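Local coordinates for protein YghZ aldo-keto reductase (Escherichia coli, PDB 3N6Q) that probably catalyses the reduction of aldehydes and ketones as a TIM-barrel oxidoreductase of the aldo-keto reductase family, at residues S44-L49 and R82-A87. Residues are numbered along the deposited sequence; the frame is centred on the assembly and turned at random. Where two conformers were deposited one is given.
Sequences SQRAIL and REDFAA. With MG (magnesium ion), chain J.
A salt-bridge network joins R46, on helix 42-54, to E83 and D84 in the last turn of helix 72-84. The R46 guanidinium grips E83 end-on, NH1 at 2.9 Å and NH2 at 3.0 Å from the same oxygen, OE1; NH2 comes to the syn lone pair and NH1 nearly in line with the C-O bond. The two groups lie almost coplanar, 10° apart. E83 OE2, the other oxygen, is modelled 1.8 Å from a magnesium ion, short for such a bond and so doubtful in detail. NH1 also donates to D84 OD2 at 3.0 Å, meeting it from above a carboxylate turned 67° from the guanidinium. The R46 chain starts with CG anti to the backbone N (chi1 176°) and bends at chi3, which carries the guanidinium across to both acids. R50 NE forms a salt bridge with D84 OD2, and E43 pairs with R46 NH2, so that R46 meets three acids and D84 two arginines. A water donates to R46 O and D84 OD2, linking the helix backbone to the same acid. With R46 cut back to an alanine, E83 OE1 would probably lose both its nitrogens, leaving D84 with R50 as its remaining arginine and E43 without this one. Next to the charged cluster, the F85 ring, packed edge-to-face with W3, brings CE2 to 3.9 Å from L49 CB, while L49 O lies at its edge, 3.6 Å from CZ. Such packing between consecutive helices outside the parallel strands belongs to the (beta/alpha)8 barrel of aldo-keto reductases.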
# COMPACT_ATOMS: atom_id res chain seq x y z
N SER B 44 11.52 23.77 -31.33
CA SER B 44 12.79 23.01 -31.47
C SER B 44 12.74 21.73 -30.67
O SER B 44 13.16 20.67 -31.15
CB SER B 44 13.96 23.84 -30.97
OG SER B 44 14.05 25.05 -31.73
N GLN B 45 12.30 21.84 -29.42
CA GLN B 45 12.08 20.64 -28.59
C GLN B 45 11.13 19.62 -29.25
O GLN B 45 11.35 18.41 -29.20
CB GLN B 45 11.55 21.08 -27.20
CG GLN B 45 12.40 22.12 -26.48
CD GLN B 45 11.79 22.43 -25.12
OE1 GLN B 45 11.15 21.55 -24.52
NE2 GLN B 45 11.95 23.64 -24.64
N ARG B 46 10.04 20.10 -29.84
CA ARG B 46 9.04 19.21 -30.36
C ARG B 46 9.64 18.38 -31.50
O ARG B 46 9.35 17.19 -31.62
CB ARG B 46 7.84 20.03 -30.95
CG ARG B 46 6.82 19.10 -31.60
CD ARG B 46 5.71 19.91 -32.34
NE ARG B 46 5.32 21.10 -31.60
CZ ARG B 46 4.44 21.10 -30.60
NH1 ARG B 46 3.87 19.95 -30.21
NH2 ARG B 46 4.15 22.27 -30.02
N ALA B 47 10.43 19.03 -32.32
CA ALA B 47 11.04 18.36 -33.51
C ALA B 47 12.00 17.25 -33.06
O ALA B 47 12.00 16.12 -33.68
CB ALA B 47 11.76 19.37 -34.34
N ILE B 48 12.80 17.55 -32.04
CA ILE B 48 13.66 16.56 -31.39
C ILE B 48 12.91 15.33 -30.86
O ILE B 48 13.30 14.17 -31.15
CB ILE B 48 14.64 17.16 -30.34
CG1 ILE B 48 15.52 18.29 -30.94
CG2 ILE B 48 15.47 15.98 -29.71
CD1 ILE B 48 16.11 19.30 -29.94
N LEU B 49 11.86 15.51 -30.03
CA LEU B 49 11.14 14.34 -29.50
C LEU B 49 10.51 13.51 -30.58
O LEU B 49 10.41 12.25 -30.48
CB LEU B 49 10.05 14.74 -28.47
CG LEU B 49 10.62 15.52 -27.26
CD1 LEU B 49 9.48 15.88 -26.25
CD2 LEU B 49 11.65 14.66 -26.48
N ARG B 82 1.61 15.62 -23.58
CA ARG B 82 0.16 15.82 -23.69
C ARG B 82 -0.23 16.19 -25.12
O ARG B 82 -1.25 15.73 -25.61
CB ARG B 82 -0.36 16.87 -22.69
CG ARG B 82 -0.46 16.33 -21.27
CD ARG B 82 -0.95 17.39 -20.23
NE ARG B 82 -0.21 18.65 -20.29
CZ ARG B 82 0.72 19.01 -19.41
NH1 ARG B 82 1.04 18.24 -18.39
NH2 ARG B 82 1.32 20.17 -19.55
N GLU B 83 0.56 17.03 -25.79
CA GLU B 83 0.20 17.51 -27.13
C GLU B 83 0.39 16.42 -28.20
O GLU B 83 -0.51 16.17 -29.02
CB GLU B 83 0.98 18.78 -27.53
CG GLU B 83 0.43 20.12 -26.92
CD GLU B 83 1.06 21.36 -27.51
OE1 GLU B 83 1.92 21.20 -28.39
OE2 GLU B 83 0.64 22.53 -27.18
N ASP B 84 1.52 15.69 -28.13
CA ASP B 84 1.93 14.81 -29.24
C ASP B 84 1.97 13.33 -28.89
O ASP B 84 2.04 12.48 -29.81
CB ASP B 84 3.30 15.23 -29.74
CG ASP B 84 3.28 16.54 -30.54
OD1 ASP B 84 2.19 16.98 -31.00
OD2 ASP B 84 4.38 17.07 -30.77
N PHE B 85 2.04 13.00 -27.60
CA PHE B 85 2.28 11.62 -27.21
C PHE B 85 1.19 11.04 -26.32
O PHE B 85 1.40 10.04 -25.73
CB PHE B 85 3.66 11.45 -26.53
CG PHE B 85 4.83 11.71 -27.43
CD1 PHE B 85 5.54 10.64 -27.97
CD2 PHE B 85 5.32 13.00 -27.60
CE1 PHE B 85 6.65 10.87 -28.77
CE2 PHE B 85 6.44 13.25 -28.38
CZ PHE B 85 7.09 12.18 -29.00
N ALA B 86 -0.01 11.62 -26.33
CA ALA B 86 -1.12 11.08 -25.54
C ALA B 86 -1.49 9.64 -25.86
O ALA B 86 -1.91 8.90 -24.98
CB ALA B 86 -2.37 11.98 -25.64
N ALA B 87 -1.33 9.21 -27.09
CA ALA B 87 -1.65 7.84 -27.38
C ALA B 87 -0.42 6.92 -27.21
O ALA B 87 -0.53 5.72 -27.44
CB ALA B 87 -2.21 7.70 -28.79
MG MG J . 0.94 24.13 -28.02
O HOH W 1 7.05 16.53 -29.44